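Local coordinates for viral protein F93 (Sulfolobus turreted icosahedral virus, PDB 2CO5) that probably binds DNA as a disulfide-linked winged-helix dimer inside cells infected by this archaeal virus, at residues K5-L18 with L47-L60. Numbering follows the deposited sequence.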
loop_
_atom_site.group_PDB
_atom_site.type_symbol
_atom_site.label_atom_id
_atom_site.label_comp_id
_atom_site.label_asym_id
_atom_site.label_seq_id
_atom_site.Cartn_x
_atom_site.Cartn_y
_atom_site.Cartn_z
ATOM N N LYS B 5 1.490 5.470 -8.383
ATOM C CA LYS B 5 0.936 4.196 -8.882
ATOM C C LYS B 5 1.525 2.920 -8.289
ATOM O O LYS B 5 0.816 1.926 -8.142
ATOM C CB LYS B 5 1.009 4.129 -10.418
ATOM C CG LYS B 5 2.410 4.022 -11.012
ATOM C CD LYS B 5 2.372 4.051 -12.540
ATOM C CE LYS B 5 3.742 4.378 -13.124
ATOM N NZ LYS B 5 3.765 4.351 -14.614
ATOM N N TYR B 6 2.805 2.933 -7.945
ATOM C CA TYR B 6 3.422 1.724 -7.398
ATOM C C TYR B 6 3.248 1.571 -5.878
ATOM O O TYR B 6 3.744 0.601 -5.291
ATOM C CB TYR B 6 4.887 1.630 -7.815
ATOM C CG TYR B 6 5.090 1.448 -9.316
ATOM C CD1 TYR B 6 6.052 2.184 -10.000
ATOM C CD2 TYR B 6 4.319 0.536 -10.048
ATOM C CE1 TYR B 6 6.249 2.018 -11.379
ATOM C CE2 TYR B 6 4.505 0.361 -11.428
ATOM C CZ TYR B 6 5.473 1.106 -12.086
ATOM O OH TYR B 6 5.658 0.951 -13.448
ATOM N N MET B 7 2.505 2.490 -5.252
ATOM C CA MET B 7 2.246 2.422 -3.814
ATOM C C MET B 7 1.109 1.448 -3.546
ATOM O O MET B 7 0.033 1.811 -3.085
ATOM C CB MET B 7 1.984 3.813 -3.232
ATOM C CG MET B 7 3.205 4.713 -3.388
ATOM S SD MET B 7 3.055 6.371 -2.729
ATOM C CE MET B 7 4.711 6.991 -3.035
ATOM N N ARG B 8 1.389 0.197 -3.877
ATOM C CA ARG B 8 0.506 -0.933 -3.657
ATOM C C ARG B 8 1.390 -2.046 -3.115
ATOM O O ARG B 8 2.535 -2.199 -3.554
ATOM C CB ARG B 8 -0.144 -1.364 -4.971
ATOM C CG ARG B 8 -1.005 -0.280 -5.603
ATOM C CD ARG B 8 -1.400 -0.646 -7.023
ATOM N NE ARG B 8 -2.277 -1.815 -7.088
ATOM C CZ ARG B 8 -2.647 -2.426 -8.214
ATOM N NH1 ARG B 8 -2.227 -1.987 -9.395
ATOM N NH2 ARG B 8 -3.444 -3.485 -8.163
ATOM N N ILE B 9 0.866 -2.812 -2.168
ATOM C CA ILE B 9 1.651 -3.797 -1.449
ATOM C C ILE B 9 2.238 -4.861 -2.394
ATOM O O ILE B 9 3.355 -5.315 -2.194
ATOM C CB ILE B 9 0.829 -4.430 -0.292
ATOM C CG1 ILE B 9 1.761 -4.897 0.830
ATOM C CG2 ILE B 9 -0.081 -5.556 -0.793
ATOM C CD1 ILE B 9 2.484 -3.757 1.520
ATOM N N ASN B 10 1.498 -5.220 -3.440
ATOM C CA ASN B 10 1.946 -6.266 -4.350
ATOM C C ASN B 10 3.143 -5.832 -5.192
ATOM O O ASN B 10 4.013 -6.650 -5.498
ATOM C CB ASN B 10 0.791 -6.748 -5.229
ATOM C CG ASN B 10 -0.132 -7.718 -4.506
ATOM O OD1 ASN B 10 -1.193 -8.089 -5.018
ATOM N ND2 ASN B 10 0.278 -8.153 -3.327
ATOM N N TYR B 11 3.196 -4.545 -5.548
ATOM C CA TYR B 11 4.367 -3.994 -6.227
ATOM C C TYR B 11 5.568 -3.992 -5.291
ATOM O O TYR B 11 6.655 -4.381 -5.688
ATOM C CB TYR B 11 4.113 -2.571 -6.738
ATOM C CG TYR B 11 3.313 -2.481 -8.025
ATOM C CD1 TYR B 11 3.689 -3.199 -9.158
ATOM C CD2 TYR B 11 2.210 -1.652 -8.120
ATOM C CE1 TYR B 11 2.975 -3.098 -10.345
ATOM C CE2 TYR B 11 1.489 -1.535 -9.310
ATOM C CZ TYR B 11 1.878 -2.257 -10.411
ATOM O OH TYR B 11 1.163 -2.167 -11.578
ATOM N N TYR B 12 5.367 -3.551 -4.052
ATOM C CA TYR B 12 6.440 -3.554 -3.060
ATOM C C TYR B 12 6.971 -4.966 -2.864
ATOM O O TYR B 12 8.173 -5.193 -2.874
ATOM C CB TYR B 12 5.961 -2.992 -1.720
ATOM C CG TYR B 12 7.006 -3.114 -0.632
ATOM C CD1 TYR B 12 8.083 -2.232 -0.577
ATOM C CD2 TYR B 12 6.935 -4.133 0.321
ATOM C CE1 TYR B 12 9.055 -2.348 0.406
ATOM C CE2 TYR B 12 7.904 -4.261 1.302
ATOM C CZ TYR B 12 8.967 -3.362 1.336
ATOM O OH TYR B 12 9.930 -3.467 2.306
ATOM N N ILE B 13 6.061 -5.913 -2.702
ATOM C CA ILE B 13 6.432 -7.300 -2.501
ATOM C C ILE B 13 7.248 -7.865 -3.669
ATOM O O ILE B 13 8.254 -8.537 -3.449
ATOM C CB ILE B 13 5.186 -8.163 -2.247
ATOM C CG1 ILE B 13 4.664 -7.904 -0.837
ATOM C CG2 ILE B 13 5.510 -9.622 -2.432
ATOM C CD1 ILE B 13 3.273 -8.414 -0.601
ATOM N N ILE B 14 6.825 -7.587 -4.902
ATOM C CA ILE B 14 7.564 -8.033 -6.085
ATOM C C ILE B 14 8.989 -7.471 -6.089
ATOM O O ILE B 14 9.953 -8.219 -6.265
ATOM C CB ILE B 14 6.857 -7.627 -7.400
ATOM C CG1 ILE B 14 5.583 -8.466 -7.604
ATOM C CG2 ILE B 14 7.802 -7.802 -8.580
ATOM C CD1 ILE B 14 4.693 -7.987 -8.735
ATOM N N LEU B 15 9.112 -6.160 -5.898
ATOM C CA LEU B 15 10.426 -5.494 -5.866
ATOM C C LEU B 15 11.310 -5.986 -4.717
ATOM O O LEU B 15 12.527 -6.097 -4.866
ATOM C CB LEU B 15 10.255 -3.969 -5.773
ATOM C CG LEU B 15 10.227 -3.178 -7.088
ATOM C CD1 LEU B 15 9.638 -3.990 -8.214
ATOM C CD2 LEU B 15 9.494 -1.845 -6.929
ATOM N N LYS B 16 10.694 -6.267 -3.571
ATOM C CA LYS B 16 11.434 -6.722 -2.399
ATOM C C LYS B 16 12.018 -8.115 -2.630
ATOM O O LYS B 16 13.140 -8.397 -2.200
ATOM C CB LYS B 16 10.534 -6.702 -1.157
ATOM C CG LYS B 16 11.197 -7.152 0.164
ATOM C CD LYS B 16 12.356 -6.275 0.558
ATOM C CE LYS B 16 12.931 -6.684 1.915
ATOM N NZ LYS B 16 14.255 -6.046 2.161
ATOM N N VAL B 17 11.255 -8.976 -3.304
ATOM C CA VAL B 17 11.703 -10.338 -3.621
ATOM C C VAL B 17 12.879 -10.322 -4.609
ATOM O O VAL B 17 13.795 -11.139 -4.504
ATOM C CB VAL B 17 10.533 -11.218 -4.141
ATOM C CG1 VAL B 17 11.044 -12.466 -4.870
ATOM C CG2 VAL B 17 9.631 -11.616 -2.988
ATOM N N LEU B 18 12.856 -9.380 -5.549
ATOM C CA LEU B 18 14.001 -9.143 -6.438
ATOM C C LEU B 18 15.252 -8.695 -5.671
ATOM O O LEU B 18 16.314 -9.289 -5.824
ATOM C CB LEU B 18 13.646 -8.116 -7.520
ATOM C CG LEU B 18 13.166 -8.719 -8.843
ATOM C CD1 LEU B 18 14.355 -9.276 -9.608
ATOM C CD2 LEU B 18 12.110 -9.795 -8.608
ATOM N N LEU B 47 -0.595 -11.640 -10.968
ATOM C CA LEU B 47 0.844 -11.428 -10.842
ATOM C C LEU B 47 1.519 -11.004 -12.134
ATOM O O LEU B 47 2.235 -10.010 -12.156
ATOM C CB LEU B 47 1.528 -12.699 -10.337
ATOM C CG LEU B 47 3.032 -12.602 -10.068
ATOM C CD1 LEU B 47 3.309 -11.651 -8.910
ATOM C CD2 LEU B 47 3.597 -13.985 -9.786
ATOM N N TYR B 48 1.314 -11.766 -13.206
ATOM C CA TYR B 48 2.096 -11.546 -14.421
ATOM C C TYR B 48 1.788 -10.225 -15.129
ATOM O O TYR B 48 2.691 -9.623 -15.696
ATOM C CB TYR B 48 2.012 -12.749 -15.359
ATOM C CG TYR B 48 2.692 -13.961 -14.758
ATOM C CD1 TYR B 48 4.073 -13.997 -14.601
ATOM C CD2 TYR B 48 1.957 -15.052 -14.309
ATOM C CE1 TYR B 48 4.708 -15.096 -14.030
ATOM C CE2 TYR B 48 2.579 -16.152 -13.735
ATOM C CZ TYR B 48 3.957 -16.172 -13.602
ATOM O OH TYR B 48 4.580 -17.266 -13.040
ATOM N N PRO B 49 0.520 -9.773 -15.112
ATOM C CA PRO B 49 0.244 -8.397 -15.537
ATOM C C PRO B 49 0.987 -7.323 -14.749
ATOM O O PRO B 49 1.421 -6.337 -15.349
ATOM C CB PRO B 49 -1.273 -8.270 -15.342
ATOM C CG PRO B 49 -1.760 -9.632 -15.538
ATOM C CD PRO B 49 -0.730 -10.495 -14.836
ATOM N N LEU B 50 1.121 -7.500 -13.429
ATOM C CA LEU B 50 1.925 -6.577 -12.608
ATOM C C LEU B 50 3.379 -6.590 -13.063
ATOM O O LEU B 50 4.004 -5.542 -13.199
ATOM C CB LEU B 50 1.855 -6.936 -11.114
ATOM C CG LEU B 50 0.505 -6.790 -10.402
ATOM C CD1 LEU B 50 0.623 -7.258 -8.947
ATOM C CD2 LEU B 50 -0.032 -5.362 -10.470
ATOM N N ILE B 51 3.908 -7.791 -13.291
ATOM C CA ILE B 51 5.250 -7.959 -13.820
ATOM C C ILE B 51 5.405 -7.254 -15.169
ATOM O O ILE B 51 6.388 -6.548 -15.386
ATOM C CB ILE B 51 5.619 -9.460 -13.983
ATOM C CG1 ILE B 51 5.714 -10.144 -12.618
ATOM C CG2 ILE B 51 6.950 -9.613 -14.717
ATOM C CD1 ILE B 51 5.792 -11.648 -12.705
ATOM N N ASP B 52 4.431 -7.437 -16.063
ATOM C CA ASP B 52 4.489 -6.832 -17.398
ATOM C C ASP B 52 4.594 -5.323 -17.303
ATOM O O ASP B 52 5.405 -4.708 -17.989
ATOM C CB ASP B 52 3.262 -7.203 -18.235
ATOM C CG ASP B 52 3.293 -8.640 -18.731
ATOM O OD1 ASP B 52 4.353 -9.300 -18.639
ATOM O OD2 ASP B 52 2.244 -9.113 -19.223
ATOM N N SER B 53 3.770 -4.729 -16.448
ATOM C CA SER B 53 3.777 -3.277 -16.266
ATOM C C SER B 53 5.157 -2.807 -15.824
ATOM O O SER B 53 5.688 -1.845 -16.372
ATOM C CB SER B 53 2.698 -2.850 -15.259
ATOM O OG SER B 53 1.398 -3.044 -15.805
ATOM N N LEU B 54 5.741 -3.508 -14.850
ATOM C CA LEU B 54 7.088 -3.194 -14.344
ATOM C C LEU B 54 8.155 -3.303 -15.431
ATOM O O LEU B 54 9.042 -2.461 -15.516
ATOM C CB LEU B 54 7.462 -4.118 -13.170
ATOM C CG LEU B 54 7.088 -3.717 -11.732
ATOM C CD1 LEU B 54 6.043 -2.631 -11.658
ATOM C CD2 LEU B 54 6.647 -4.943 -10.948
ATOM N N ILE B 55 8.059 -4.352 -16.247
ATOM C CA ILE B 55 8.990 -4.580 -17.353
ATOM C C ILE B 55 8.860 -3.514 -18.434
ATOM O O ILE B 55 9.866 -2.998 -18.930
ATOM C CB ILE B 55 8.778 -5.975 -17.992
ATOM C CG1 ILE B 55 9.285 -7.068 -17.044
ATOM C CG2 ILE B 55 9.485 -6.062 -19.348
ATOM C CD1 ILE B 55 9.015 -8.480 -17.516
ATOM N N ASP B 56 7.625 -3.191 -18.810
ATOM C CA ASP B 56 7.399 -2.211 -19.873
ATOM C C ASP B 56 7.745 -0.789 -19.396
ATOM O O ASP B 56 8.050 0.070 -20.217
ATOM C CB ASP B 56 5.952 -2.265 -20.396
ATOM C CG ASP B 56 5.571 -3.619 -20.978
ATOM O OD1 ASP B 56 6.470 -4.379 -21.387
ATOM O OD2 ASP B 56 4.356 -3.919 -21.029
ATOM N N ASP B 57 7.703 -0.555 -18.078
ATOM C CA ASP B 57 8.106 0.730 -17.475
ATOM C C ASP B 57 9.581 0.768 -17.030
ATOM O O ASP B 57 10.004 1.707 -16.346
ATOM C CB ASP B 57 7.213 1.045 -16.266
ATOM C CG ASP B 57 7.351 2.489 -15.782
ATOM O OD1 ASP B 57 7.428 3.404 -16.624
ATOM O OD2 ASP B 57 7.370 2.710 -14.554
ATOM N N LYS B 58 10.354 -0.253 -17.395
ATOM C CA LYS B 58 11.803 -0.280 -17.147
ATOM C C LYS B 58 12.187 -0.322 -15.667
ATOM O O LYS B 58 13.315 0.011 -15.315
ATOM C CB LYS B 58 12.505 0.912 -17.824
ATOM C CG LYS B 58 12.041 1.241 -19.245
ATOM C CD LYS B 58 12.085 0.033 -20.165
ATOM C CE LYS B 58 11.958 0.449 -21.624
ATOM N NZ LYS B 58 11.683 -0.711 -22.515
ATOM N N ILE B 59 11.256 -0.738 -14.814
ATOM C CA ILE B 59 11.534 -0.996 -13.397
ATOM C C ILE B 59 12.230 -2.348 -13.296
ATOM O O ILE B 59 13.247 -2.495 -12.613
ATOM C CB ILE B 59 10.222 -1.030 -12.558
ATOM C CG1 ILE B 59 9.504 0.325 -12.607
ATOM C CG2 ILE B 59 10.508 -1.430 -11.111
ATOM C CD1 ILE B 59 10.315 1.487 -12.056
ATOM N N LEU B 60 11.661 -3.329 -13.991
ATOM C CA LEU B 60 12.300 -4.620 -14.204
ATOM C C LEU B 60 12.808 -4.711 -15.637
ATOM O O LEU B 60 12.366 -3.961 -16.519
ATOM C CB LEU B 60 11.313 -5.766 -13.955
ATOM C CG LEU B 60 10.822 -5.988 -12.527
ATOM C CD1 LEU B 60 9.868 -7.178 -12.489
ATOM C CD2 LEU B 60 11.995 -6.208 -11.587
HETATM O O HOH W 1 -0.149 -3.546 -13.695
#
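Asp57 OD2 accepts the phenol proton of Tyr6 OH over 2.7 Å, met 35° out of the carboxylate plane, while Lys5, extended beyond CG, brings NZ to a long salt bridge, 4.0 Å from the same oxygen. Lys5 lays CG over one face of the Tyr6 ring. Tyr6 CD2 stands over the centre of the Tyr11 ring, whose OH shares an ordered water with Ser53 OG. Both tyrosines close on one methyl: Leu54 CD1 lies 3.4 Å from Tyr6 CE2 and equally near Tyr11 CE1. Leu50 CD2 meets the hydroxyl end of Tyr11, and the other branch, CD1, meets Asn10 CB. Deeper in, Ile14 CG1 lies beside the backbone N (chi1 -71°) and the chain runs on extended, so that CD1 comes within 3.8 Å of Leu50 CB and also touches Leu47 CD1. Leu15 and Leu18 continue the apolar seam onto Ile59 and Leu60. The contact joins the first helix of the winged-helix domain to the helix expected to recognise DNA; their segments 9-18 and 47-56 cross at -71°, axes 10.9 Å apart. Asp57 directly follows the latter, within its Schellman ending. The Tyr6 bond ties the segment before helix 9-18 to that end, and the more distant ammonium would modestly favour a charged carboxylate.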